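Long-range contacts in EGF family domain-containing protein (Toxoplasma gondii, PDB 4Z80), which binds a peptide of the rhoptry neck protein RON2L1 and, as an AMA-family membrane protein, probably helps build the moving junction during host-cell invasion: residues 23-28 and 52-57; 59-64 and 88-93; 70-75 and 272-277; 94-99 and 334-339; 276-281 and 293-298. All coordinates share one frame; numbering follows the deposited sequence.

In the fold
All five contacts are largely buried, but they differ in depth and chemistry. Interactions 5 and 4 lie nearest the middle of the chain, their centres about 7 and 8 Å from the centre of the chain, and both reach the same four-stranded antiparallel sheet. Interactions 1 and 2 follow at about 13 and 12 Å and are joined by Asp27 and Ser61; interaction 2 is a strand pair held by backbone bonds, interaction 1 a turn with one direct bond and a water. Interaction 3, whose centre is farthest from the centre of the chain, depends on a disulfide, beside the bound peptide. It shares Arg276 and Ser277 with interaction 5, where a histidine edge does most of the touching.

Interaction 1: 23-28 and 52-57; sequences KNHVDL and SNVGVY
The touching parts of 23-28 and 52-57 run nearly perpendicular, with end-to-end directions 84° apart and their CA atoms nearest at Val26 and Ser52. Helix 21-24 ends before His25, which centres an inverse gamma turn closed by a weak bond from Val26 N to Asn24 O. This turn presents His25 O to the other segment: Val54 N donates to it at 3.1 Å, nearly along the C=O axis. With CG anti to its backbone N (chi1 -168°), the His25 ring reaches across edge first. Its CD2 stands 3.3 Å from Val54 O, while NE2 lies 2.9 Å from water 1. That water donates to Gly55 O over 2.7 Å, so the ring is tied to a second carbonyl through solvent; its ND1 is bonded to Cys95 N. Val56 crosses the imidazole obliquely, CG2 coming 3.7 Å from His25 CD2. Val54 points at the first segment and sets CG2 against the Val26-Asp27 peptide, 3.4 Å from Asp27 N. At the outer end Val26 CG1 rests 4.0 Å from Ser52 CA. The Asp27 carboxylate is spent on Ser61 and, as a salt bridge, on Arg50. A helix-to-strand turn thereby meets the loop leaving strand 43-51, just beyond where that strand pairs with strand 27-30 in a three-stranded antiparallel sheet.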
# COMPACT_ATOMS: atom_id res chain seq x y z
N LYS A 23 -7.71 15.19 10.18
CA LYS A 23 -8.67 15.76 9.24
C LYS A 23 -8.47 15.23 7.81
O LYS A 23 -9.44 15.07 7.07
CB LYS A 23 -8.56 17.29 9.24
CG LYS A 23 -9.62 18.00 8.40
CD LYS A 23 -9.49 19.50 8.53
CE LYS A 23 -10.70 20.23 7.96
NZ LYS A 23 -10.73 20.21 6.47
N ASN A 24 -7.22 14.97 7.43
CA ASN A 24 -6.90 14.70 6.03
C ASN A 24 -6.55 13.25 5.70
O ASN A 24 -6.65 12.85 4.56
CB ASN A 24 -5.74 15.62 5.62
CG ASN A 24 -6.14 17.08 5.67
OD1 ASN A 24 -7.32 17.40 5.62
ND2 ASN A 24 -5.16 17.96 5.78
N HIS A 25 -6.18 12.47 6.71
CA HIS A 25 -5.92 11.05 6.53
C HIS A 25 -7.25 10.32 6.62
O HIS A 25 -7.58 9.69 7.63
CB HIS A 25 -4.91 10.54 7.56
CG HIS A 25 -4.37 9.18 7.27
ND1 HIS A 25 -3.69 8.89 6.10
CD2 HIS A 25 -4.36 8.04 8.00
CE1 HIS A 25 -3.31 7.63 6.12
NE2 HIS A 25 -3.70 7.09 7.26
N VAL A 26 -8.00 10.41 5.53
CA VAL A 26 -9.39 10.00 5.54
C VAL A 26 -9.60 8.68 4.82
O VAL A 26 -8.69 8.13 4.19
CB VAL A 26 -10.28 11.07 4.87
CG1 VAL A 26 -10.11 12.41 5.57
CG2 VAL A 26 -9.96 11.22 3.40
N ASP A 27 -10.81 8.17 4.95
CA ASP A 27 -11.25 6.98 4.25
C ASP A 27 -12.09 7.44 3.07
O ASP A 27 -13.23 7.85 3.26
CB ASP A 27 -12.07 6.07 5.16
CG ASP A 27 -12.54 4.80 4.48
OD1 ASP A 27 -11.72 4.16 3.79
OD2 ASP A 27 -13.72 4.44 4.64
N LEU A 28 -11.52 7.43 1.88
CA LEU A 28 -12.27 7.85 0.71
C LEU A 28 -12.54 6.68 -0.21
O LEU A 28 -11.84 5.66 -0.18
CB LEU A 28 -11.56 8.97 -0.04
CG LEU A 28 -10.26 8.69 -0.82
CD1 LEU A 28 -10.51 8.08 -2.20
CD2 LEU A 28 -9.48 9.99 -0.97
N SER A 52 -13.15 10.46 8.71
CA SER A 52 -11.82 11.00 8.91
C SER A 52 -11.08 10.18 9.97
O SER A 52 -11.60 9.18 10.47
CB SER A 52 -11.91 12.47 9.33
OG SER A 52 -12.52 12.60 10.59
N ASN A 53 -9.85 10.59 10.28
CA ASN A 53 -9.10 10.00 11.38
C ASN A 53 -8.90 8.49 11.23
O ASN A 53 -9.05 7.73 12.20
CB ASN A 53 -9.80 10.30 12.70
CG ASN A 53 -8.91 10.06 13.91
OD1 ASN A 53 -7.70 10.31 13.87
ND2 ASN A 53 -9.50 9.57 15.00
N VAL A 54 -8.59 8.05 10.02
CA VAL A 54 -8.23 6.65 9.78
C VAL A 54 -6.94 6.33 10.54
O VAL A 54 -6.06 7.18 10.66
CB VAL A 54 -8.05 6.36 8.27
CG1 VAL A 54 -7.48 4.96 8.02
CG2 VAL A 54 -9.38 6.52 7.55
N GLY A 55 -6.82 5.11 11.06
CA GLY A 55 -5.62 4.72 11.78
C GLY A 55 -4.35 4.85 10.92
O GLY A 55 -4.33 4.43 9.77
N VAL A 56 -3.30 5.43 11.50
CA VAL A 56 -2.04 5.64 10.79
C VAL A 56 -1.11 4.43 10.92
O VAL A 56 -0.53 3.97 9.93
CB VAL A 56 -1.32 6.92 11.33
CG1 VAL A 56 0.13 7.04 10.83
CG2 VAL A 56 -2.12 8.15 10.95
N TYR A 57 -0.96 3.90 12.12
CA TYR A 57 -0.15 2.71 12.33
C TYR A 57 -0.78 1.55 11.58
O TYR A 57 -0.11 0.84 10.82
CB TYR A 57 -0.05 2.42 13.84
CG TYR A 57 0.94 1.35 14.22
CD1 TYR A 57 2.31 1.52 14.03
CD2 TYR A 57 0.52 0.17 14.82
CE1 TYR A 57 3.22 0.54 14.41
CE2 TYR A 57 1.43 -0.81 15.20
CZ TYR A 57 2.77 -0.61 15.00
OH TYR A 57 3.66 -1.59 15.39
O HOH W 1 -3.38 4.17 7.30

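Interaction 2: 59-64 and 88-93; sequences GYSEMY and PYMAAG
Strands 60-62 and 89-91 form a two-stranded antiparallel ribbon whose N-to-C directions lie 137° apart, well short of 180°; its two sides are unlike. On one side Tyr60 lies against Tyr89. The CB of Tyr60 is a small bump set over one face of the Tyr89 ring, offset toward its rim, a CH-pi contact 3.9 Å from the ring centroid. The two rings are nearly parallel but slid apart, with centroids separated by 5.3 Å, so CB rather than the Tyr60 ring occupies that face. Glu62 lies alongside Tyr89 and points the same way; water 2 donates to Glu62 OE2 at 2.8 Å and also hydrogen-bonds Tyr89 OH, bridging the two tips. Met90 is the long bump on the other side. Its CG takes the crowded position between backbone N and carbonyl carbon (chi1 61°), and the extended chain beyond runs CE into a hollow edged by Ser61 OG, at 3.4 Å, and Tyr64 CB, at 3.9 Å. Met63 bends back across Met90 at about a right angle to bring its CE 4.0 Å from Met90 CB, while Ala92 CB fits against Ser61 N and OG. Ser61 and Met90 exchange both backbone bonds, the shorter being Met90 N to Ser61 O at 2.8 Å. Further bonds join Ala92 N to Gly59 O and, almost straight, Met63 N to Pro88 O. The chemistry implies a main-chain clasp with a hydrated rim at Glu62 and Tyr89 and an apolar side lined by Met63 and Met90, where Ser61 OG is satisfied by Asp27.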
# COMPACT_ATOMS: atom_id res chain seq x y z
N GLY A 59 -4.45 1.04 9.40
CA GLY A 59 -5.62 1.71 8.86
C GLY A 59 -6.53 0.76 8.12
O GLY A 59 -6.09 0.06 7.21
N TYR A 60 -7.80 0.73 8.52
CA TYR A 60 -8.81 -0.14 7.93
C TYR A 60 -10.12 0.59 7.72
O TYR A 60 -10.51 1.45 8.52
CB TYR A 60 -9.12 -1.35 8.84
CG TYR A 60 -8.00 -2.32 9.09
CD1 TYR A 60 -7.24 -2.84 8.06
CD2 TYR A 60 -7.70 -2.72 10.38
CE1 TYR A 60 -6.21 -3.73 8.30
CE2 TYR A 60 -6.68 -3.62 10.64
CZ TYR A 60 -5.93 -4.11 9.60
OH TYR A 60 -4.90 -5.00 9.85
N SER A 61 -10.83 0.20 6.67
CA SER A 61 -12.25 0.50 6.57
C SER A 61 -12.95 -0.68 5.92
O SER A 61 -12.31 -1.57 5.37
CB SER A 61 -12.49 1.77 5.77
OG SER A 61 -12.15 1.58 4.41
N GLU A 62 -14.27 -0.71 6.01
CA GLU A 62 -15.02 -1.81 5.44
C GLU A 62 -14.81 -1.92 3.94
O GLU A 62 -14.87 -0.93 3.22
CB GLU A 62 -16.51 -1.64 5.73
CG GLU A 62 -16.90 -1.94 7.18
CD GLU A 62 -16.50 -0.86 8.17
OE1 GLU A 62 -16.14 0.26 7.74
OE2 GLU A 62 -16.53 -1.15 9.38
N MET A 63 -14.54 -3.14 3.49
CA MET A 63 -14.41 -3.40 2.08
C MET A 63 -15.59 -2.78 1.33
O MET A 63 -16.76 -2.98 1.68
CB MET A 63 -14.33 -4.90 1.81
CG MET A 63 -14.32 -5.27 0.32
SD MET A 63 -12.97 -4.55 -0.63
CE MET A 63 -11.58 -5.55 -0.07
N TYR A 64 -15.26 -1.99 0.31
CA TYR A 64 -16.24 -1.30 -0.50
C TYR A 64 -16.12 -1.83 -1.92
O TYR A 64 -15.05 -1.74 -2.52
CB TYR A 64 -15.99 0.21 -0.47
CG TYR A 64 -16.90 1.02 -1.35
CD1 TYR A 64 -18.18 1.36 -0.92
CD2 TYR A 64 -16.47 1.49 -2.58
CE1 TYR A 64 -19.01 2.13 -1.71
CE2 TYR A 64 -17.30 2.25 -3.39
CZ TYR A 64 -18.57 2.57 -2.94
OH TYR A 64 -19.39 3.33 -3.74
N PRO A 88 -14.34 -7.80 7.46
CA PRO A 88 -13.83 -7.70 6.09
C PRO A 88 -13.38 -6.28 5.77
O PRO A 88 -14.15 -5.45 5.28
CB PRO A 88 -15.02 -8.14 5.23
CG PRO A 88 -16.20 -7.92 6.05
CD PRO A 88 -15.81 -7.93 7.50
N TYR A 89 -12.13 -6.02 6.10
CA TYR A 89 -11.53 -4.70 5.97
C TYR A 89 -10.56 -4.59 4.79
O TYR A 89 -9.74 -5.48 4.55
CB TYR A 89 -10.74 -4.35 7.24
CG TYR A 89 -11.53 -3.95 8.46
CD1 TYR A 89 -12.71 -3.22 8.37
CD2 TYR A 89 -11.05 -4.25 9.73
CE1 TYR A 89 -13.40 -2.84 9.52
CE2 TYR A 89 -11.72 -3.88 10.87
CZ TYR A 89 -12.89 -3.18 10.76
OH TYR A 89 -13.55 -2.81 11.91
N MET A 90 -10.64 -3.46 4.08
CA MET A 90 -9.57 -3.05 3.17
C MET A 90 -8.61 -2.10 3.89
O MET A 90 -9.01 -1.40 4.83
CB MET A 90 -10.14 -2.40 1.91
CG MET A 90 -10.95 -1.14 2.13
SD MET A 90 -11.74 -0.63 0.58
CE MET A 90 -12.48 0.90 1.12
N ALA A 91 -7.36 -2.09 3.47
CA ALA A 91 -6.38 -1.14 3.97
C ALA A 91 -6.81 0.27 3.57
O ALA A 91 -7.16 0.51 2.40
CB ALA A 91 -4.99 -1.45 3.43
N ALA A 92 -6.80 1.20 4.52
CA ALA A 92 -7.36 2.53 4.33
C ALA A 92 -6.44 3.60 4.88
O ALA A 92 -5.59 3.32 5.73
CB ALA A 92 -8.72 2.62 4.99
N GLY A 93 -6.64 4.82 4.39
CA GLY A 93 -5.87 5.98 4.82
C GLY A 93 -5.39 6.74 3.60
O GLY A 93 -4.59 6.23 2.83
O HOH W 2 -14.98 -0.39 11.53

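Interaction 3: 70-75 and 272-277; sequences AYCQSS and GNCFRS
A covalent bond carries this contact: Cys72 SG and Cys274 SG form a disulfide of 2.0 Å. Its central torsion is -81°, a left-handed twist of the C-S-S-C unit. The two halves approach differently. Cys72 holds SG beside its own backbone N, anti to the carbonyl carbon, whereas Cys274 sends SG anti to the backbone N (chi1 -155°). Both CB atoms point at the opposite segment, and the CA atoms of Cys72 and Cys274 stand 5.5 Å apart. Van der Waals contacts are few and gather round the sulfurs. The CB of Arg276 lies 3.7 Å from Cys72 SG, and on the other flank Tyr71 CB comes 4.0 Å from Cys274 SG, although the phenol ring then leads away. No hydrogen bond crosses between the segments. Within 70-75, a short 3-10 turn is closed by Gln73 N bonding Ala70 O at 3.1 Å and Ser74 N bonding Tyr71 O at 3.2 Å, which fixes the backbone from which Cys72 projects. Ionic contacts continue from the crosslink through Arg276, whose extended chain carries the guanidinium to salt bridges with Asp175 and Glu177, and its NE bonds Tyr64 O. The disulfide thus staples the loop between strand 60-62 and helix 80-84 to the loop that runs from helix 252-262 towards strand 280-283. Gly272 and Cys274 share backbone bonds with Lys78, Tyr71 OH bonds Asp171 of helix 165-172, and the Tyr71 side chain packs on Asn9 of the bound peptide chain.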
# COMPACT_ATOMS: atom_id res chain seq x y z
N ALA A 70 -20.80 -6.42 -6.99
CA ALA A 70 -20.38 -6.17 -5.61
C ALA A 70 -19.70 -7.40 -5.01
O ALA A 70 -19.92 -7.73 -3.85
CB ALA A 70 -21.58 -5.74 -4.76
N TYR A 71 -18.84 -8.04 -5.80
CA TYR A 71 -18.24 -9.33 -5.45
C TYR A 71 -17.68 -9.41 -4.03
O TYR A 71 -18.02 -10.31 -3.28
CB TYR A 71 -17.10 -9.66 -6.41
CG TYR A 71 -17.48 -9.79 -7.86
CD1 TYR A 71 -18.18 -10.90 -8.32
CD2 TYR A 71 -17.12 -8.81 -8.78
CE1 TYR A 71 -18.52 -11.02 -9.66
CE2 TYR A 71 -17.46 -8.93 -10.12
CZ TYR A 71 -18.16 -10.03 -10.55
OH TYR A 71 -18.49 -10.15 -11.88
N CYS A 72 -16.82 -8.46 -3.68
CA CYS A 72 -16.05 -8.59 -2.45
C CYS A 72 -16.82 -8.13 -1.22
O CYS A 72 -16.29 -8.17 -0.11
CB CYS A 72 -14.73 -7.83 -2.57
SG CYS A 72 -13.63 -8.44 -3.89
N GLN A 73 -18.07 -7.70 -1.41
CA GLN A 73 -18.95 -7.39 -0.28
C GLN A 73 -19.77 -8.61 0.15
O GLN A 73 -20.46 -8.57 1.17
CB GLN A 73 -19.89 -6.23 -0.63
CG GLN A 73 -19.20 -4.89 -0.54
CD GLN A 73 -20.08 -3.69 -0.86
OE1 GLN A 73 -19.60 -2.56 -0.90
NE2 GLN A 73 -21.37 -3.92 -1.11
N SER A 74 -19.70 -9.68 -0.62
CA SER A 74 -20.42 -10.92 -0.32
C SER A 74 -19.92 -11.58 0.97
O SER A 74 -18.72 -11.55 1.26
CB SER A 74 -20.28 -11.92 -1.46
OG SER A 74 -20.81 -13.18 -1.10
N SER A 75 -20.84 -12.19 1.71
CA SER A 75 -20.47 -12.89 2.94
C SER A 75 -19.61 -14.11 2.63
O SER A 75 -18.90 -14.60 3.51
CB SER A 75 -21.72 -13.30 3.72
OG SER A 75 -22.56 -14.13 2.93
N GLY A 272 -13.56 -18.12 -2.28
CA GLY A 272 -12.13 -17.89 -2.44
C GLY A 272 -11.75 -16.47 -2.03
O GLY A 272 -12.62 -15.67 -1.71
N ASN A 273 -10.46 -16.17 -2.01
CA ASN A 273 -10.01 -14.81 -1.75
C ASN A 273 -10.51 -13.84 -2.80
O ASN A 273 -10.43 -14.11 -4.00
CB ASN A 273 -8.48 -14.74 -1.67
CG ASN A 273 -7.95 -15.13 -0.30
OD1 ASN A 273 -7.81 -14.29 0.59
ND2 ASN A 273 -7.64 -16.39 -0.14
N CYS A 274 -11.05 -12.72 -2.33
CA CYS A 274 -11.53 -11.65 -3.18
C CYS A 274 -10.55 -10.50 -3.05
O CYS A 274 -10.42 -9.91 -1.98
CB CYS A 274 -12.94 -11.21 -2.77
SG CYS A 274 -13.92 -10.44 -4.08
N PHE A 275 -9.85 -10.19 -4.14
CA PHE A 275 -8.80 -9.18 -4.16
C PHE A 275 -9.33 -7.86 -4.70
O PHE A 275 -9.71 -7.78 -5.87
CB PHE A 275 -7.60 -9.65 -5.00
CG PHE A 275 -6.92 -10.88 -4.45
CD1 PHE A 275 -6.01 -10.78 -3.42
CD2 PHE A 275 -7.21 -12.14 -4.96
CE1 PHE A 275 -5.38 -11.90 -2.91
CE2 PHE A 275 -6.59 -13.26 -4.45
CZ PHE A 275 -5.67 -13.14 -3.42
N ARG A 276 -9.37 -6.84 -3.86
CA ARG A 276 -9.86 -5.54 -4.28
C ARG A 276 -9.22 -4.44 -3.46
O ARG A 276 -8.92 -4.63 -2.28
CB ARG A 276 -11.39 -5.46 -4.15
CG ARG A 276 -11.98 -4.11 -4.55
CD ARG A 276 -13.49 -4.15 -4.68
NE ARG A 276 -14.03 -2.84 -5.04
CZ ARG A 276 -14.41 -2.45 -6.25
NH1 ARG A 276 -14.35 -3.28 -7.29
NH2 ARG A 276 -14.86 -1.22 -6.42
N SER A 277 -9.00 -3.30 -4.10
CA SER A 277 -8.46 -2.11 -3.44
C SER A 277 -7.18 -2.43 -2.68
O SER A 277 -7.00 -2.03 -1.53
CB SER A 277 -9.51 -1.50 -2.53
OG SER A 277 -10.66 -1.16 -3.29

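Interaction 4: 94-99 and 334-339; sequences ACPNYG and SHTRPD
Strands 97-98 and 329-332 pair antiparallel in a four-stranded sheet, and this contact continues their neighbourhood past the sheet's end, where the chain leading into the first meets the chain leaving the second. Its pivot is the carbonyl of Ala94. Arg337 N donates to Ala94 O at 3.0 Å, in the carbonyl plane and on a lone pair, with an N-H...O angle of 164°. The same oxygen also receives a CA-H...O contact from Thr336 CA at 3.3 Å, and Ala94 CA returns one to His335 O at 3.4 Å, so two backbones touch closely with a single true hydrogen bond. Thr336 turns its methyl CG2 anti to the backbone N, across the Pro96 ring and 4.0 Å from its CG; Thr336 OG1 instead bonds Thr333 O. The Arg337 stem runs along the Ala94 methyl, CD lying 3.8 Å from Ala94 CB. A bend at chi3 (-54°) then swings the guanidinium back to Asp339, a salt bridge gripped side-on: Arg337 NE bonds Asp339 OD1 at 2.7 Å, and Arg337 NH2 meets the syn lone pair of Asp339 OD2 at 3.0 Å. With NH1 on Asn24 O, all three guanidinium nitrogens are bonded, two to Asp339 and one to Asn24. The carboxylate, though right before helix 340-343, makes no capping bond. Next to this, Cys95 is disulfide-bonded to Cys344 beyond that helix. Helix 252-262 packs against Pro96 and Thr336, while Leu28 and Trp47, from strands 27-30 and 43-51, cover Arg337.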
# COMPACT_ATOMS: atom_id res chain seq x y z
N ALA A 94 -5.88 7.96 3.43
CA ALA A 94 -5.63 8.70 2.19
C ALA A 94 -4.21 9.23 2.01
O ALA A 94 -3.82 9.51 0.88
CB ALA A 94 -6.60 9.87 2.09
N CYS A 95 -3.45 9.37 3.09
CA CYS A 95 -2.08 9.88 2.99
C CYS A 95 -1.07 8.76 2.85
O CYS A 95 -1.13 7.78 3.59
CB CYS A 95 -1.72 10.72 4.22
SG CYS A 95 -2.66 12.25 4.39
N PRO A 96 -0.10 8.91 1.93
CA PRO A 96 1.02 7.97 1.89
C PRO A 96 1.77 7.96 3.22
O PRO A 96 1.95 9.01 3.85
CB PRO A 96 1.90 8.52 0.77
CG PRO A 96 0.99 9.33 -0.07
CD PRO A 96 -0.01 9.92 0.86
N ASN A 97 2.19 6.77 3.64
CA ASN A 97 2.81 6.61 4.94
C ASN A 97 4.28 6.29 4.74
O ASN A 97 4.65 5.17 4.40
CB ASN A 97 2.10 5.51 5.73
CG ASN A 97 2.36 5.59 7.20
OD1 ASN A 97 3.41 6.05 7.64
ND2 ASN A 97 1.39 5.14 8.00
N TYR A 98 5.11 7.31 4.90
CA TYR A 98 6.52 7.18 4.58
C TYR A 98 7.29 6.39 5.63
O TYR A 98 7.20 6.65 6.83
CB TYR A 98 7.14 8.57 4.38
CG TYR A 98 6.52 9.29 3.20
CD1 TYR A 98 6.92 9.00 1.90
CD2 TYR A 98 5.54 10.25 3.38
CE1 TYR A 98 6.35 9.64 0.82
CE2 TYR A 98 4.97 10.90 2.30
CZ TYR A 98 5.38 10.58 1.02
OH TYR A 98 4.81 11.23 -0.05
N GLY A 99 8.04 5.40 5.15
CA GLY A 99 8.86 4.56 5.99
C GLY A 99 8.16 3.29 6.43
O GLY A 99 8.81 2.36 6.91
N SER A 334 -4.99 1.99 -1.74
CA SER A 334 -5.61 2.11 -3.05
C SER A 334 -6.34 3.44 -3.17
O SER A 334 -6.47 4.00 -4.27
CB SER A 334 -6.58 0.94 -3.27
OG SER A 334 -7.01 0.84 -4.62
N HIS A 335 -6.78 3.97 -2.03
CA HIS A 335 -7.54 5.21 -1.99
C HIS A 335 -6.67 6.35 -1.45
O HIS A 335 -7.00 7.00 -0.46
CB HIS A 335 -8.80 5.01 -1.14
CG HIS A 335 -9.78 4.04 -1.72
ND1 HIS A 335 -9.94 2.76 -1.23
CD2 HIS A 335 -10.66 4.17 -2.74
CE1 HIS A 335 -10.88 2.14 -1.94
NE2 HIS A 335 -11.32 2.97 -2.86
N THR A 336 -5.56 6.59 -2.13
CA THR A 336 -4.69 7.71 -1.80
C THR A 336 -5.27 8.99 -2.41
O THR A 336 -5.72 8.97 -3.56
CB THR A 336 -3.27 7.44 -2.32
OG1 THR A 336 -2.72 6.32 -1.62
CG2 THR A 336 -2.36 8.65 -2.14
N ARG A 337 -5.25 10.09 -1.67
CA ARG A 337 -5.86 11.33 -2.15
C ARG A 337 -4.89 12.02 -3.13
O ARG A 337 -3.69 12.06 -2.90
CB ARG A 337 -6.26 12.25 -0.99
CG ARG A 337 -5.16 12.66 0.01
CD ARG A 337 -5.76 13.42 1.20
NE ARG A 337 -6.56 14.56 0.74
CZ ARG A 337 -7.57 15.11 1.40
NH1 ARG A 337 -7.94 14.67 2.60
NH2 ARG A 337 -8.21 16.14 0.86
N PRO A 338 -5.43 12.53 -4.24
CA PRO A 338 -4.59 13.06 -5.32
C PRO A 338 -3.96 14.40 -4.97
O PRO A 338 -3.03 14.85 -5.65
CB PRO A 338 -5.56 13.18 -6.49
CG PRO A 338 -6.89 13.34 -5.88
CD PRO A 338 -6.85 12.50 -4.62
N ASP A 339 -4.47 15.03 -3.91
CA ASP A 339 -3.94 16.30 -3.41
C ASP A 339 -3.02 16.06 -2.21
O ASP A 339 -2.84 16.94 -1.38
CB ASP A 339 -5.08 17.25 -3.03
CG ASP A 339 -6.10 16.61 -2.10
OD1 ASP A 339 -5.91 15.43 -1.73
OD2 ASP A 339 -7.08 17.28 -1.72

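Interaction 5: 276-281 and 293-298; sequences RSLPAM and GYHTQD
His295 gives up the most surface, and its imidazole meets the other segment chiefly by its edge. With CG beside the backbone N and anti to the carbonyl carbon (chi1 -63°), the ring reaches between two successive carbonyls: NE2 lies 3.0 Å from Arg276 O, and CE1 is 3.1 Å from Ser277 O, both oxygens in the ring plane. Water 3, in that plane too, is hydrogen-bonded to His295 NE2 at 2.8 Å and accepts from Arg276 N at 3.1 Å, so water 3 links the Arg276 amide to the ring. Polar atoms thus crowd one edge of a buried ring. Pro279 points towards 293-298 and crosses the histidine at about a right angle, its CD 3.7 Å from His295 ND1. The next ring carbon, CG, rests 3.5 Å from Tyr294 O. The segments lie at the open end of the beta hairpin 280-283/289-291, in the region assigned to the AMA1 family: 276-279 leads into its first strand and 293-295 follows its second. Leu278 also crosses the ring at about a right angle, with CD2 4.0 Å from Gly293 O and 4.1 Å from His295 NE2. Past the ring, Gln297 folds back so that NE2 donates to His295 O at 172°, nearly along the C=O axis. The same amide nitrogen also bonds Gly59 O, and Met90 of strand 89-91 packs against the His295 side chain.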
# COMPACT_ATOMS: atom_id res chain seq x y z
N ARG A 276 -9.37 -6.84 -3.86
CA ARG A 276 -9.86 -5.54 -4.28
C ARG A 276 -9.22 -4.44 -3.46
O ARG A 276 -8.92 -4.63 -2.28
CB ARG A 276 -11.39 -5.46 -4.15
CG ARG A 276 -11.98 -4.11 -4.55
CD ARG A 276 -13.49 -4.15 -4.68
NE ARG A 276 -14.03 -2.84 -5.04
CZ ARG A 276 -14.41 -2.45 -6.25
NH1 ARG A 276 -14.35 -3.28 -7.29
NH2 ARG A 276 -14.86 -1.22 -6.42
N SER A 277 -9.00 -3.30 -4.10
CA SER A 277 -8.46 -2.11 -3.44
C SER A 277 -7.18 -2.43 -2.68
O SER A 277 -7.00 -2.03 -1.53
CB SER A 277 -9.51 -1.50 -2.53
OG SER A 277 -10.66 -1.16 -3.29
N LEU A 278 -6.27 -3.13 -3.34
CA LEU A 278 -5.07 -3.62 -2.69
C LEU A 278 -4.14 -2.48 -2.31
O LEU A 278 -3.95 -1.55 -3.09
CB LEU A 278 -4.33 -4.60 -3.59
CG LEU A 278 -5.08 -5.89 -3.93
CD1 LEU A 278 -4.22 -6.76 -4.83
CD2 LEU A 278 -5.48 -6.66 -2.69
N PRO A 279 -3.53 -2.56 -1.13
CA PRO A 279 -2.48 -1.60 -0.80
C PRO A 279 -1.21 -1.90 -1.59
O PRO A 279 -1.11 -2.95 -2.25
CB PRO A 279 -2.29 -1.80 0.70
CG PRO A 279 -2.58 -3.23 0.93
CD PRO A 279 -3.65 -3.60 -0.09
N ALA A 280 -0.24 -0.99 -1.54
CA ALA A 280 0.98 -1.14 -2.31
C ALA A 280 2.16 -0.52 -1.59
O ALA A 280 2.00 0.35 -0.73
CB ALA A 280 0.81 -0.50 -3.69
N MET A 281 3.35 -0.99 -1.95
CA MET A 281 4.61 -0.40 -1.54
C MET A 281 5.25 0.35 -2.70
O MET A 281 5.42 -0.22 -3.78
CB MET A 281 5.57 -1.47 -1.05
CG MET A 281 5.10 -2.24 0.17
SD MET A 281 4.83 -1.20 1.62
CE MET A 281 6.43 -0.42 1.77
N GLY A 293 -0.85 -8.33 -1.56
CA GLY A 293 -2.01 -9.19 -1.69
C GLY A 293 -2.93 -9.19 -0.48
O GLY A 293 -4.05 -9.67 -0.54
N TYR A 294 -2.43 -8.63 0.62
CA TYR A 294 -3.14 -8.65 1.90
C TYR A 294 -3.34 -7.24 2.45
O TYR A 294 -2.45 -6.39 2.35
CB TYR A 294 -2.35 -9.47 2.93
CG TYR A 294 -2.22 -10.95 2.66
CD1 TYR A 294 -3.28 -11.70 2.16
CD2 TYR A 294 -1.04 -11.62 2.96
CE1 TYR A 294 -3.15 -13.07 1.95
CE2 TYR A 294 -0.90 -12.98 2.76
CZ TYR A 294 -1.97 -13.70 2.25
OH TYR A 294 -1.84 -15.07 2.05
N HIS A 295 -4.52 -7.02 3.04
CA HIS A 295 -4.86 -5.76 3.69
C HIS A 295 -4.36 -5.69 5.13
O HIS A 295 -4.18 -4.60 5.68
CB HIS A 295 -6.37 -5.54 3.69
CG HIS A 295 -6.95 -5.42 2.32
ND1 HIS A 295 -6.89 -4.26 1.58
CD2 HIS A 295 -7.62 -6.32 1.56
CE1 HIS A 295 -7.49 -4.45 0.42
NE2 HIS A 295 -7.94 -5.69 0.38
N THR A 296 -4.14 -6.86 5.73
CA THR A 296 -3.67 -6.94 7.11
C THR A 296 -2.39 -6.14 7.29
O THR A 296 -1.47 -6.25 6.48
CB THR A 296 -3.43 -8.42 7.52
OG1 THR A 296 -4.65 -9.16 7.46
CG2 THR A 296 -2.89 -8.51 8.93
N GLN A 297 -2.32 -5.35 8.35
CA GLN A 297 -1.10 -4.61 8.68
C GLN A 297 -0.46 -5.06 10.00
O GLN A 297 0.73 -4.83 10.21
CB GLN A 297 -1.41 -3.12 8.71
CG GLN A 297 -1.65 -2.54 7.32
CD GLN A 297 -2.67 -1.42 7.34
OE1 GLN A 297 -2.38 -0.32 7.82
NE2 GLN A 297 -3.88 -1.70 6.87
N ASP A 298 -1.23 -5.70 10.87
CA ASP A 298 -0.74 -6.18 12.16
C ASP A 298 -1.46 -7.47 12.52
O ASP A 298 -2.69 -7.52 12.45
CB ASP A 298 -0.96 -5.12 13.25
CG ASP A 298 -0.19 -5.40 14.53
OD1 ASP A 298 -0.60 -6.30 15.30
OD2 ASP A 298 0.81 -4.70 14.79
O HOH W 3 -8.79 -7.93 -1.07